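Local structure of Protease/Reverse transcriptase/ribonuclease H (Eastern chimpanzee simian foamy virus, 7KSF) at residues E36-T42 / Q53-V58; P93-T97 / D180-Q184; I109-L115 / I347-T351; P158-Q163 / T193-V198; Q452-V458 / Q516-S522. The protein copies RNA into DNA through its reverse transcriptase, with an RNase H that degrades the RNA of hybrids and an aspartic protease domain linked to viral maturation. The protein carries 1 engineered substitution. All blocks are in the same frame, centred on the assembly; numbering follows the deposited sequence.

Contact 1: residues E36-T42 / Q53-V58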
# COMPACT_ATOMS: atom_id res chain seq x y z
N GLU A 36 -34.00 23.67 33.15
CA GLU A 36 -33.91 25.12 33.23
C GLU A 36 -35.14 25.77 32.61
O GLU A 36 -35.72 25.27 31.65
CB GLU A 36 -32.65 25.62 32.53
CG GLU A 36 -31.36 25.03 33.08
CD GLU A 36 -31.18 25.26 34.57
OE1 GLU A 36 -31.60 26.33 35.07
OE2 GLU A 36 -30.63 24.37 35.25
N GLN A 37 -35.53 26.91 33.19
CA GLN A 37 -36.71 27.65 32.74
C GLN A 37 -36.34 28.60 31.61
O GLN A 37 -35.26 29.18 31.61
CB GLN A 37 -37.32 28.44 33.90
CG GLN A 37 -38.05 27.58 34.94
CD GLN A 37 -37.11 26.76 35.81
OE1 GLN A 37 -35.89 26.91 35.73
NE2 GLN A 37 -37.67 25.90 36.65
N PRO A 38 -37.23 28.77 30.63
CA PRO A 38 -36.90 29.61 29.47
C PRO A 38 -37.21 31.08 29.71
O PRO A 38 -38.28 31.43 30.21
CB PRO A 38 -37.76 29.02 28.35
CG PRO A 38 -38.89 28.29 29.06
CD PRO A 38 -38.60 28.23 30.54
N ILE A 39 -36.27 31.95 29.34
CA ILE A 39 -36.50 33.39 29.47
C ILE A 39 -37.50 33.86 28.42
O ILE A 39 -38.50 34.51 28.75
CB ILE A 39 -35.16 34.15 29.36
CG1 ILE A 39 -34.22 33.72 30.48
CG2 ILE A 39 -35.40 35.65 29.39
CD1 ILE A 39 -32.84 34.33 30.37
N LYS A 40 -37.24 33.56 27.16
CA LYS A 40 -38.13 33.93 26.06
C LYS A 40 -37.91 32.93 24.93
O LYS A 40 -37.15 31.97 25.05
CB LYS A 40 -37.89 35.38 25.63
CG LYS A 40 -36.46 35.71 25.20
CD LYS A 40 -36.26 37.21 25.09
CE LYS A 40 -34.87 37.56 24.59
NZ LYS A 40 -34.69 37.23 23.15
N LYS A 41 -38.60 33.16 23.81
CA LYS A 41 -38.55 32.26 22.67
C LYS A 41 -38.28 33.05 21.40
O LYS A 41 -39.04 33.95 21.05
CB LYS A 41 -39.85 31.47 22.54
CG LYS A 41 -40.25 30.72 23.81
CD LYS A 41 -41.31 29.67 23.54
CE LYS A 41 -41.62 28.88 24.81
NZ LYS A 41 -42.46 27.69 24.53
N THR A 42 -37.19 32.71 20.72
CA THR A 42 -36.79 33.37 19.48
C THR A 42 -36.67 32.36 18.36
O THR A 42 -36.41 31.17 18.59
CB THR A 42 -35.44 34.10 19.63
OG1 THR A 42 -34.42 33.15 19.92
CG2 THR A 42 -35.51 35.13 20.75
N GLN A 53 -36.85 28.32 19.29
CA GLN A 53 -36.36 27.51 20.39
C GLN A 53 -36.30 28.35 21.66
O GLN A 53 -36.18 29.58 21.61
CB GLN A 53 -34.97 26.91 20.08
CG GLN A 53 -34.92 26.11 18.78
CD GLN A 53 -33.52 25.60 18.47
OE1 GLN A 53 -32.60 25.73 19.28
NE2 GLN A 53 -33.35 25.02 17.29
N ASN A 54 -36.38 27.67 22.80
CA ASN A 54 -36.36 28.36 24.09
C ASN A 54 -34.97 28.93 24.38
O ASN A 54 -33.95 28.40 23.94
CB ASN A 54 -36.78 27.41 25.21
CG ASN A 54 -38.24 27.04 25.15
OD1 ASN A 54 -38.90 27.23 24.12
ND2 ASN A 54 -38.76 26.51 26.24
N VAL A 55 -34.96 30.01 25.15
CA VAL A 55 -33.73 30.72 25.52
C VAL A 55 -33.60 30.70 27.03
O VAL A 55 -34.57 30.93 27.75
CB VAL A 55 -33.73 32.16 24.98
CG1 VAL A 55 -32.44 32.86 25.34
CG2 VAL A 55 -33.94 32.17 23.48
N TYR A 56 -32.39 30.42 27.51
CA TYR A 56 -32.14 30.31 28.95
C TYR A 56 -30.98 31.21 29.37
O TYR A 56 -30.51 32.05 28.59
CB TYR A 56 -31.83 28.86 29.34
CG TYR A 56 -32.74 27.83 28.72
CD1 TYR A 56 -32.50 27.33 27.45
CD2 TYR A 56 -33.82 27.32 29.42
CE1 TYR A 56 -33.32 26.38 26.88
CE2 TYR A 56 -34.65 26.36 28.86
CZ TYR A 56 -34.39 25.89 27.59
OH TYR A 56 -35.21 24.94 27.03
N TYR A 57 -30.52 31.03 30.61
CA TYR A 57 -29.35 31.76 31.12
C TYR A 57 -28.75 30.91 32.23
O TYR A 57 -29.29 30.86 33.33
CB TYR A 57 -29.74 33.15 31.62
CG TYR A 57 -28.58 34.08 31.86
CD1 TYR A 57 -28.02 34.81 30.82
CD2 TYR A 57 -28.05 34.25 33.13
CE1 TYR A 57 -26.95 35.67 31.04
CE2 TYR A 57 -26.99 35.11 33.37
CZ TYR A 57 -26.44 35.82 32.31
OH TYR A 57 -25.39 36.67 32.54
N VAL A 58 -27.63 30.24 31.93
CA VAL A 58 -27.04 29.27 32.83
C VAL A 58 -25.59 29.67 33.11
O VAL A 58 -25.00 30.49 32.42
CB VAL A 58 -27.10 27.83 32.26
CG1 VAL A 58 -28.54 27.37 32.12
CG2 VAL A 58 -26.36 27.74 30.94
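Pro38 and Lys41 lie alongside Asn54, pointing the same way as its side chain, and divide its amide between them: ND2 of Asn54 abuts CG of Pro38 at 3.3 Å, while its OD1 rests against CE of Lys41 at 3.3 Å. The better-packed part is beside this, where Val55 is buried and the ring of Tyr56 is met by Glu36, Gln37 and Pro38. With CG opposite the carbonyl carbon (chi1 -44°), the ring lies against the carbonyls of 36-37: O of Gln37 is 3.2 Å from Tyr56 CD2 and O of Glu36 3.2 Å from Tyr56 CE2, both at the edge, near its plane. The backbones are joined as the antiparallel hairpin 40-43/52-62 of the protease domain, with Gln53 N bonded to Thr42 O at 3.0 Å and Lys41 facing Asn54 as a non-hydrogen-bonded pair. Val55 also leans on Glu70 of the adjoining strand 65-74. Contact is looser on the solvent side, where exposed Ile39 reaches Tyr57 through CD1, 3.5 Å from Tyr57 CB. Glu36 packs its CG on Val58 CG1 and sends its carboxylate away to a salt bridge with Lys11. Directional backbone bonds thus hold the hairpin, while the loop before it adds carbonyl oxygens at the ring edge, probably a weak electrostatic contact, beside the Ile39 N to Val55 O bond.

Contact 2: residues P93-T97 / D180-Q184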
# COMPACT_ATOMS: atom_id res chain seq x y z
N PRO A 93 -4.90 28.38 18.00
CA PRO A 93 -4.95 27.19 17.14
C PRO A 93 -4.68 25.92 17.93
O PRO A 93 -4.18 25.94 19.05
CB PRO A 93 -3.86 27.46 16.10
CG PRO A 93 -2.92 28.41 16.77
CD PRO A 93 -3.78 29.27 17.65
N LEU A 94 -5.03 24.80 17.31
CA LEU A 94 -4.78 23.51 17.93
C LEU A 94 -3.29 23.18 17.88
O LEU A 94 -2.64 23.39 16.86
CB LEU A 94 -5.59 22.41 17.24
CG LEU A 94 -5.31 20.98 17.70
CD1 LEU A 94 -5.63 20.79 19.17
CD2 LEU A 94 -6.11 20.01 16.85
N GLN A 95 -2.77 22.68 18.99
CA GLN A 95 -1.35 22.34 19.10
C GLN A 95 -1.24 20.97 19.76
O GLN A 95 -1.52 20.83 20.95
CB GLN A 95 -0.58 23.39 19.90
CG GLN A 95 -0.53 24.77 19.25
CD GLN A 95 0.71 24.98 18.40
OE1 GLN A 95 1.79 24.49 18.72
NE2 GLN A 95 0.55 25.71 17.30
N LEU A 96 -0.84 19.97 18.98
CA LEU A 96 -0.70 18.61 19.48
C LEU A 96 0.80 18.32 19.55
O LEU A 96 1.63 19.24 19.44
CB LEU A 96 -1.30 17.63 18.48
CG LEU A 96 -2.83 17.72 18.33
CD1 LEU A 96 -3.29 16.77 17.25
CD2 LEU A 96 -3.52 17.41 19.65
N THR A 97 1.20 16.97 19.71
CA THR A 97 2.54 16.61 20.17
C THR A 97 3.57 16.71 19.05
O THR A 97 4.50 17.52 19.14
CB THR A 97 2.52 15.19 20.74
OG1 THR A 97 1.46 15.08 21.70
CG2 THR A 97 3.84 14.89 21.43
N ASP A 180 -3.07 12.96 22.94
CA ASP A 180 -3.57 13.79 21.85
C ASP A 180 -5.07 13.62 21.66
O ASP A 180 -5.80 14.61 21.51
CB ASP A 180 -2.82 13.47 20.56
CG ASP A 180 -1.36 13.91 20.61
OD1 ASP A 180 -1.09 14.99 21.18
OD2 ASP A 180 -0.49 13.18 20.09
N LEU A 181 -5.56 12.38 21.68
CA LEU A 181 -6.99 12.14 21.51
C LEU A 181 -7.78 12.68 22.70
O LEU A 181 -8.86 13.25 22.52
CB LEU A 181 -7.26 10.65 21.32
CG LEU A 181 -6.58 10.06 20.09
CD1 LEU A 181 -6.90 8.58 19.98
CD2 LEU A 181 -6.99 10.80 18.83
N LEU A 182 -7.26 12.49 23.91
CA LEU A 182 -7.87 13.13 25.07
C LEU A 182 -7.87 14.64 24.91
O LEU A 182 -8.85 15.32 25.26
CB LEU A 182 -7.14 12.74 26.35
CG LEU A 182 -7.35 11.35 26.92
CD1 LEU A 182 -6.30 11.08 27.98
CD2 LEU A 182 -8.75 11.21 27.51
N LYS A 183 -6.78 15.19 24.37
CA LYS A 183 -6.69 16.63 24.18
C LYS A 183 -7.71 17.11 23.16
O LYS A 183 -8.32 18.17 23.33
CB LYS A 183 -5.27 17.02 23.76
CG LYS A 183 -4.89 18.46 24.05
CD LYS A 183 -3.41 18.70 23.81
CE LYS A 183 -2.92 19.94 24.54
NZ LYS A 183 -1.51 20.27 24.20
N GLN A 184 -7.92 16.34 22.10
CA GLN A 184 -8.94 16.63 21.10
C GLN A 184 -10.32 16.19 21.53
O GLN A 184 -11.29 16.45 20.81
CB GLN A 184 -8.58 15.97 19.78
CG GLN A 184 -7.24 16.39 19.23
CD GLN A 184 -6.89 15.66 17.96
OE1 GLN A 184 -7.28 16.06 16.87
NE2 GLN A 184 -6.15 14.56 18.10
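Thr97 and Asp180 make the main polar link. OG1 of Thr97 donates to OD1 of Asp180 at 2.6 Å, arriving on the syn side and 15° out of the carboxylate plane. The same OD1 also receives a weak bond from Thr97 N at 3.4 Å, so one carboxylate oxygen takes both donors of the threonine. A second weak bond runs from Lys183 NZ to Gln95 O at 3.3 Å; the lysine chain, nearly straight throughout, spans the gap to that carbonyl. The Thr97-Asp180 bond, helped by the weak ones, joins the last part of helix 171-184, which probably belongs to the polymerase, to the loop following the protease strands, making the contact a junction between the two parts; Leu94 of this loop is also backbone-bonded to Leu2. Gln184 is satisfied mostly elsewhere: OE1 accepts from Val141 N and NE2 donates to Asn139 O, with a weak extra bond from NE2 back to Asp180 O. Between the polar ends sits buried Leu96, whose CD1 lies 3.7 Å from Gln184 NE2 and whose CD2 is 3.8 Å from Asp180 OD1, its side chain crossing that of Gln184 at about a right angle.

Contact 3: residues I109-L115 / I347-T351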
# COMPACT_ATOMS: atom_id res chain seq x y z
N ILE A 109 5.33 14.28 -3.35
CA ILE A 109 4.21 14.19 -4.27
C ILE A 109 4.47 15.02 -5.52
O ILE A 109 4.08 14.63 -6.63
CB ILE A 109 2.90 14.60 -3.57
CG1 ILE A 109 2.67 13.73 -2.34
CG2 ILE A 109 1.72 14.50 -4.52
CD1 ILE A 109 1.45 14.12 -1.54
N LEU A 110 5.13 16.17 -5.37
CA LEU A 110 5.47 16.99 -6.53
C LEU A 110 6.50 16.29 -7.41
O LEU A 110 6.50 16.49 -8.63
CB LEU A 110 5.99 18.35 -6.09
CG LEU A 110 4.96 19.32 -5.50
CD1 LEU A 110 5.64 20.56 -4.94
CD2 LEU A 110 3.92 19.70 -6.55
N SER A 111 7.38 15.48 -6.82
CA SER A 111 8.40 14.79 -7.61
C SER A 111 7.77 13.75 -8.53
O SER A 111 8.03 13.73 -9.74
CB SER A 111 9.42 14.14 -6.67
OG SER A 111 10.27 13.26 -7.38
N LYS A 112 6.93 12.88 -7.97
CA LYS A 112 6.38 11.75 -8.72
C LYS A 112 5.15 12.11 -9.54
O LYS A 112 4.57 11.22 -10.17
CB LYS A 112 6.04 10.61 -7.76
CG LYS A 112 7.19 10.18 -6.87
CD LYS A 112 6.82 8.97 -6.03
CE LYS A 112 5.59 9.24 -5.18
NZ LYS A 112 5.21 8.07 -4.35
N THR A 113 4.73 13.37 -9.56
CA THR A 113 3.52 13.75 -10.28
C THR A 113 3.76 13.70 -11.78
O THR A 113 4.76 14.23 -12.28
CB THR A 113 3.07 15.14 -9.85
OG1 THR A 113 2.78 15.15 -8.45
CG2 THR A 113 1.81 15.55 -10.61
N ALA A 114 2.84 13.06 -12.51
CA ALA A 114 2.92 12.93 -13.95
C ALA A 114 2.21 14.06 -14.69
O ALA A 114 2.04 13.97 -15.91
CB ALA A 114 2.34 11.58 -14.39
N LEU A 115 1.78 15.09 -13.98
CA LEU A 115 1.10 16.21 -14.60
C LEU A 115 2.10 17.13 -15.31
O LEU A 115 3.28 17.17 -14.94
CB LEU A 115 0.32 17.01 -13.56
CG LEU A 115 -0.94 16.37 -12.99
CD1 LEU A 115 -1.48 17.19 -11.83
CD2 LEU A 115 -2.00 16.21 -14.07
N ILE A 347 -0.91 11.81 -6.01
CA ILE A 347 -1.67 12.79 -6.78
C ILE A 347 -1.09 12.89 -8.18
O ILE A 347 0.11 13.12 -8.35
CB ILE A 347 -1.66 14.17 -6.09
CG1 ILE A 347 -2.17 14.05 -4.65
CG2 ILE A 347 -2.51 15.15 -6.88
CD1 ILE A 347 -2.17 15.36 -3.90
N GLY A 348 -1.95 12.72 -9.19
CA GLY A 348 -1.60 12.99 -10.56
C GLY A 348 -0.49 12.12 -11.13
O GLY A 348 0.47 12.63 -11.70
N GLN A 349 -0.63 10.81 -10.97
CA GLN A 349 0.34 9.85 -11.48
C GLN A 349 -0.31 8.96 -12.53
O GLN A 349 -1.52 8.75 -12.53
CB GLN A 349 0.91 9.00 -10.35
CG GLN A 349 1.65 9.79 -9.28
CD GLN A 349 2.13 8.92 -8.14
OE1 GLN A 349 2.99 9.32 -7.36
NE2 GLN A 349 1.58 7.72 -8.04
N LYS A 350 0.52 8.45 -13.44
CA LYS A 350 0.02 7.54 -14.47
C LYS A 350 -0.50 6.25 -13.85
O LYS A 350 -1.41 5.62 -14.41
CB LYS A 350 1.11 7.24 -15.49
CG LYS A 350 1.51 8.42 -16.35
CD LYS A 350 2.48 7.99 -17.45
CE LYS A 350 1.86 6.90 -18.32
NZ LYS A 350 2.77 6.48 -19.42
N THR A 351 0.05 5.84 -12.71
CA THR A 351 -0.39 4.65 -12.01
C THR A 351 -0.37 4.91 -10.52
O THR A 351 0.49 5.63 -10.00
CB THR A 351 0.49 3.43 -12.35
OG1 THR A 351 0.14 2.33 -11.50
CG2 THR A 351 1.97 3.76 -12.18
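Ala114 meets Gly348 where strand 345-349 of the polymerase palm sheet carries a G1 beta bulge, Gly348 and Gln349 sharing Lys244 as their partner on strand 243-249; Gly348 has the positive phi (63°) of that motif. One backbone hydrogen bond joins the segments: Ala114 N, in the turn that follows helix 102-112, donates to Gly348 O, approaching nearly in line with the carbonyl bond. Thr113 CG2 comes to 3.4 Å from the same Gly348 O. The apolar contacts flank this carbonyl. Ile109 CG2 packs on Ile347 CB at 3.7 Å, with Leu123 of helix 117-129 also against Ile347, and the methyl of Ala114 meets CG of Lys350 at 3.8 Å. The remaining contacts belong to the Gln349 amide. Its chain, extended beyond CG, carries OE1 to the flank of Lys112, 3.3 Å from CB and 3.4 Å from CE. On the other amide branch NE2 makes a weak bond to Glu346 OE1 and an ordinary hydrogen bond to Thr351 O at 3.1 Å, in the carbonyl plane of Thr351 but tilted 22° out of the glutamine's own amide plane.

Contact 4: residues P158-Q163 / T193-V198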
# COMPACT_ATOMS: atom_id res chain seq x y z
N PRO A 158 -22.59 -7.27 25.47
CA PRO A 158 -21.51 -8.25 25.60
C PRO A 158 -20.87 -8.18 26.98
O PRO A 158 -21.19 -7.33 27.81
CB PRO A 158 -20.53 -7.83 24.51
CG PRO A 158 -20.71 -6.36 24.42
CD PRO A 158 -22.18 -6.10 24.67
N ARG A 159 -19.92 -9.12 27.23
CA ARG A 159 -19.29 -9.21 28.53
C ARG A 159 -17.94 -8.50 28.53
O ARG A 159 -17.18 -8.60 27.56
CB ARG A 159 -19.09 -10.67 28.94
CG ARG A 159 -18.38 -11.54 27.92
CD ARG A 159 -18.19 -12.96 28.43
NE ARG A 159 -19.46 -13.65 28.67
CZ ARG A 159 -20.04 -14.48 27.80
NH1 ARG A 159 -19.46 -14.73 26.63
NH2 ARG A 159 -21.19 -15.06 28.11
N PRO A 160 -17.63 -7.78 29.61
CA PRO A 160 -16.35 -7.06 29.67
C PRO A 160 -15.16 -8.01 29.69
O PRO A 160 -15.17 -9.03 30.37
CB PRO A 160 -16.45 -6.26 30.98
CG PRO A 160 -17.50 -6.97 31.78
CD PRO A 160 -18.47 -7.53 30.79
N GLN A 161 -14.14 -7.65 28.92
CA GLN A 161 -12.92 -8.44 28.84
C GLN A 161 -11.89 -7.90 29.82
O GLN A 161 -11.71 -6.69 29.95
CB GLN A 161 -12.36 -8.43 27.42
CG GLN A 161 -13.14 -9.27 26.44
CD GLN A 161 -12.93 -10.75 26.64
OE1 GLN A 161 -11.87 -11.18 27.10
NE2 GLN A 161 -13.94 -11.55 26.31
N LYS A 162 -11.23 -8.81 30.52
CA LYS A 162 -10.13 -8.42 31.39
C LYS A 162 -8.93 -8.00 30.54
O LYS A 162 -8.64 -8.61 29.50
CB LYS A 162 -9.75 -9.57 32.32
CG LYS A 162 -10.81 -9.89 33.36
CD LYS A 162 -10.31 -10.95 34.32
CE LYS A 162 -11.24 -11.14 35.50
NZ LYS A 162 -10.65 -12.08 36.48
N GLN A 163 -8.24 -6.95 30.99
CA GLN A 163 -7.10 -6.39 30.26
C GLN A 163 -5.82 -6.97 30.83
O GLN A 163 -5.47 -6.71 31.99
CB GLN A 163 -7.10 -4.87 30.35
CG GLN A 163 -5.89 -4.23 29.72
CD GLN A 163 -5.75 -4.59 28.25
OE1 GLN A 163 -6.72 -4.51 27.49
NE2 GLN A 163 -4.55 -4.98 27.84
N THR A 193 -19.62 -0.61 31.65
CA THR A 193 -19.80 -2.04 31.88
C THR A 193 -18.89 -2.87 30.99
O THR A 193 -18.30 -3.85 31.44
CB THR A 193 -21.27 -2.41 31.64
OG1 THR A 193 -22.11 -1.59 32.45
CG2 THR A 193 -21.51 -3.88 31.98
N MET A 194 -18.76 -2.48 29.72
CA MET A 194 -17.97 -3.23 28.76
C MET A 194 -16.51 -2.79 28.80
O MET A 194 -16.21 -1.61 29.04
CB MET A 194 -18.53 -3.03 27.34
CG MET A 194 -17.79 -3.82 26.27
SD MET A 194 -17.67 -5.57 26.71
CE MET A 194 -16.75 -6.22 25.32
N ASN A 195 -15.61 -3.73 28.57
CA ASN A 195 -14.19 -3.44 28.44
C ASN A 195 -13.63 -4.25 27.27
O ASN A 195 -14.03 -5.39 27.05
CB ASN A 195 -13.42 -3.79 29.71
CG ASN A 195 -12.02 -3.20 29.72
OD1 ASN A 195 -11.81 -2.10 30.23
ND2 ASN A 195 -11.07 -3.92 29.14
N THR A 196 -12.71 -3.64 26.54
CA THR A 196 -12.14 -4.22 25.33
C THR A 196 -10.64 -4.40 25.48
O THR A 196 -9.95 -3.50 25.96
CB THR A 196 -12.44 -3.32 24.11
OG1 THR A 196 -13.82 -3.43 23.76
CG2 THR A 196 -11.59 -3.73 22.92
N PRO A 197 -10.10 -5.56 25.09
CA PRO A 197 -8.65 -5.74 25.15
C PRO A 197 -7.94 -4.83 24.16
O PRO A 197 -8.45 -4.53 23.08
CB PRO A 197 -8.45 -7.22 24.78
CG PRO A 197 -9.80 -7.84 24.94
CD PRO A 197 -10.78 -6.77 24.62
N VAL A 198 -6.75 -4.39 24.55
CA VAL A 198 -5.91 -3.52 23.73
C VAL A 198 -4.59 -4.23 23.47
O VAL A 198 -4.03 -4.87 24.38
CB VAL A 198 -5.69 -2.14 24.39
CG1 VAL A 198 -5.00 -2.29 25.74
CG2 VAL A 198 -4.90 -1.23 23.47
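Probably in the fingers of the polymerase, as in other reverse transcriptases, the loop 193-198 enters strand 198-202 and is lined along its length by the irregular segment 158-163, with the CA atoms of Pro160 and Met194, and of Gln163 and Pro197, nearest each other. Gln161 and Asn195 exchange bonds. Gln161 N donates to Asn195 O at 2.9 Å, nearly straight at the hydrogen (166°) but reaching the oxygen from above the carbonyl plane. In return Asn195 ND2 gives a weak bond to Gln161 O at 3.0 Å. Midway, CB of Gln161 sits 3.6 Å from CG of Pro197. At the other end Met194, bent at chi2, lays SD 3.9 Å from Pro158 CG and brings it to the carbonyl of Arg159, 3.2 Å from Arg159 O; it also touches Val217 of helix 215-218. Farther along the chain, CG of Gln163 stands opposite its own backbone N, and the bend at chi2 (59°) folds the amide back, so a side-chain carbonyl accepts the N-H of the first residue of strand 198-202. Val198 CG1 lies beside this amide, 3.4 Å from Gln163 NE2, and Val198 N meets Gln163 OE1 at 2.9 Å, in the carbonyl plane and on a lone pair.

Contact 5: residues Q452-V458 / Q516-S522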
# COMPACT_ATOMS: atom_id res chain seq x y z
N GLN A 452 -21.02 -24.71 -16.53
CA GLN A 452 -20.33 -25.17 -15.34
C GLN A 452 -19.88 -24.00 -14.47
O GLN A 452 -19.56 -22.92 -14.96
CB GLN A 452 -19.12 -26.03 -15.72
CG GLN A 452 -19.46 -27.31 -16.46
CD GLN A 452 -18.30 -28.27 -16.52
OE1 GLN A 452 -17.28 -28.08 -15.85
NE2 GLN A 452 -18.44 -29.32 -17.32
N ARG A 453 -19.88 -24.23 -13.16
CA ARG A 453 -19.45 -23.22 -12.22
C ARG A 453 -17.94 -23.03 -12.28
O ARG A 453 -17.20 -23.89 -12.76
CB ARG A 453 -19.88 -23.59 -10.80
CG ARG A 453 -21.38 -23.77 -10.65
CD ARG A 453 -21.75 -24.17 -9.23
NE ARG A 453 -21.19 -25.47 -8.87
CZ ARG A 453 -21.33 -26.03 -7.67
NH1 ARG A 453 -22.01 -25.41 -6.72
NH2 ARG A 453 -20.78 -27.21 -7.42
N LEU A 454 -17.48 -21.89 -11.78
CA LEU A 454 -16.07 -21.52 -11.85
C LEU A 454 -15.34 -22.06 -10.63
O LEU A 454 -15.65 -21.68 -9.49
CB LEU A 454 -15.92 -20.00 -11.94
CG LEU A 454 -14.80 -19.43 -12.81
CD1 LEU A 454 -14.90 -17.91 -12.86
CD2 LEU A 454 -13.43 -19.85 -12.31
N VAL A 455 -14.38 -22.95 -10.86
CA VAL A 455 -13.58 -23.55 -9.79
C VAL A 455 -12.21 -22.89 -9.78
O VAL A 455 -11.55 -22.78 -10.82
CB VAL A 455 -13.44 -25.07 -9.98
CG1 VAL A 455 -12.34 -25.62 -9.09
CG2 VAL A 455 -14.77 -25.75 -9.68
N ILE A 456 -11.77 -22.45 -8.60
CA ILE A 456 -10.50 -21.77 -8.43
C ILE A 456 -9.71 -22.48 -7.34
O ILE A 456 -10.17 -22.55 -6.19
CB ILE A 456 -10.68 -20.28 -8.08
CG1 ILE A 456 -11.61 -19.60 -9.08
CG2 ILE A 456 -9.34 -19.58 -8.05
CD1 ILE A 456 -11.94 -18.18 -8.71
N LYS A 457 -8.54 -22.99 -7.69
CA LYS A 457 -7.63 -23.60 -6.73
C LYS A 457 -6.50 -22.63 -6.43
O LYS A 457 -5.82 -22.15 -7.34
CB LYS A 457 -7.08 -24.93 -7.26
CG LYS A 457 -8.15 -26.00 -7.45
CD LYS A 457 -7.52 -27.33 -7.84
CE LYS A 457 -8.54 -28.45 -7.85
NZ LYS A 457 -7.91 -29.77 -8.13
N VAL A 458 -6.31 -22.32 -5.14
CA VAL A 458 -5.41 -21.26 -4.72
C VAL A 458 -4.39 -21.82 -3.74
O VAL A 458 -4.76 -22.44 -2.73
CB VAL A 458 -6.18 -20.09 -4.08
CG1 VAL A 458 -5.23 -18.98 -3.69
CG2 VAL A 458 -7.24 -19.57 -5.04
N GLN A 516 -22.33 -17.04 -12.86
CA GLN A 516 -22.21 -18.38 -12.31
C GLN A 516 -21.57 -18.33 -10.93
O GLN A 516 -20.69 -17.50 -10.67
CB GLN A 516 -21.38 -19.28 -13.23
CG GLN A 516 -22.13 -19.75 -14.46
CD GLN A 516 -23.25 -20.71 -14.12
OE1 GLN A 516 -23.17 -21.44 -13.13
NE2 GLN A 516 -24.30 -20.71 -14.92
N GLU A 517 -22.10 -19.18 -10.03
CA GLU A 517 -21.52 -19.28 -8.71
C GLU A 517 -20.07 -19.75 -8.80
O GLU A 517 -19.69 -20.49 -9.71
CB GLU A 517 -22.32 -20.24 -7.83
CG GLU A 517 -23.79 -19.87 -7.68
CD GLU A 517 -24.56 -20.88 -6.85
OE1 GLU A 517 -23.94 -21.84 -6.34
OE2 GLU A 517 -25.79 -20.71 -6.71
N ILE A 518 -19.26 -19.32 -7.84
CA ILE A 518 -17.83 -19.59 -7.82
C ILE A 518 -17.51 -20.41 -6.57
O ILE A 518 -17.88 -20.02 -5.46
CB ILE A 518 -17.00 -18.29 -7.84
CG1 ILE A 518 -17.31 -17.49 -9.10
CG2 ILE A 518 -15.52 -18.60 -7.74
CD1 ILE A 518 -16.55 -16.19 -9.19
N LEU A 519 -16.84 -21.53 -6.76
CA LEU A 519 -16.37 -22.37 -5.67
C LEU A 519 -14.85 -22.33 -5.64
O LEU A 519 -14.20 -22.54 -6.67
CB LEU A 519 -16.86 -23.81 -5.81
CG LEU A 519 -18.30 -24.12 -5.38
CD1 LEU A 519 -19.33 -23.51 -6.32
CD2 LEU A 519 -18.48 -25.63 -5.29
N VAL A 520 -14.29 -22.04 -4.47
CA VAL A 520 -12.85 -21.88 -4.30
C VAL A 520 -12.35 -22.99 -3.40
O VAL A 520 -12.88 -23.21 -2.31
CB VAL A 520 -12.50 -20.50 -3.73
CG1 VAL A 520 -10.99 -20.36 -3.59
CG2 VAL A 520 -13.05 -19.40 -4.62
N TYR A 521 -11.32 -23.70 -3.86
CA TYR A 521 -10.65 -24.72 -3.06
C TYR A 521 -9.33 -24.17 -2.56
O TYR A 521 -8.62 -23.47 -3.29
CB TYR A 521 -10.44 -25.99 -3.88
CG TYR A 521 -11.73 -26.68 -4.25
CD1 TYR A 521 -12.47 -26.26 -5.35
CD2 TYR A 521 -12.22 -27.75 -3.51
CE1 TYR A 521 -13.65 -26.88 -5.70
CE2 TYR A 521 -13.40 -28.38 -3.84
CZ TYR A 521 -14.11 -27.94 -4.94
OH TYR A 521 -15.29 -28.56 -5.28
N SER A 522 -9.00 -24.50 -1.32
CA SER A 522 -7.87 -23.89 -0.64
C SER A 522 -7.34 -24.85 0.41
O SER A 522 -8.09 -25.68 0.93
CB SER A 522 -8.28 -22.56 0.02
OG SER A 522 -9.61 -22.64 0.50
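CG of Arg453 lies opposite its carbonyl carbon (chi1 -59°), and a bend at chi3 (-63°) lowers the guanidinium onto Leu519, whose chi2 of 70° turns its methyls up to meet it. CD1 of Leu519 stands over one face of the guanidinium, offset toward the rim and 3.3 Å from Arg453 NH1, while Leu519 CD2 reaches Arg453 NH2 at 3.5 Å. Near the edge of the same group Glu517 OE1 is 4.1 Å from Arg453 NH1, too far for a salt bridge. The backbones pair as parallel strands of the RNase H-like domain, the central strand 454-460 and its neighbour 518-522, in a sheet of order 3-2-1-4-5, characteristic of the RNase H fold. Leu519 N donates to Leu454 O at 3.0 Å, Ile456 N to Leu519 O at 3.1 Å, and Tyr521 N to Ile456 O at 2.8 Å. On the face of Leu454, Ile456, Ile518 and Val520, Ile456 CD1 packs on Ile518 CG2 at 3.7 Å and helix 494-513 covers the first three. The other face carries Val455, Lys457, Leu519 and Tyr521, with Val455 CG1 3.8 Å from Tyr521 CD1 and Lys457 in a cation-pi contact with Tyr470. Backbone bonds thus hold the strands between an all-aliphatic face and a partly polar one; at the start of the pair Arg453 lies on Leu519 and is salt-bridged through NH2 to Glu472, which probably steadies its charge.

The five contacts are spread along an extended single chain and none touches another. Contact 1, in the protease domain, is the most remote: its centre is 56 Å from that of contact 3 and 66 Å from that of contact 5. Contacts 2 and 4 come nearest each other, about 11 Å between nearest atoms; helix 171-184, whose last part is in contact 2, lies in sequence between the two segments of contact 4. Contact 3 joins the end of helix 102-112 and the turn after it to the palm strands, 45 Å from contact 4 between centres; contact 4 falls in sequence between its two segments. Contact 5 lies in the RNase H-like domain. The calcium site at Gly596 and Glu642 of the RNase H range belongs to none of them.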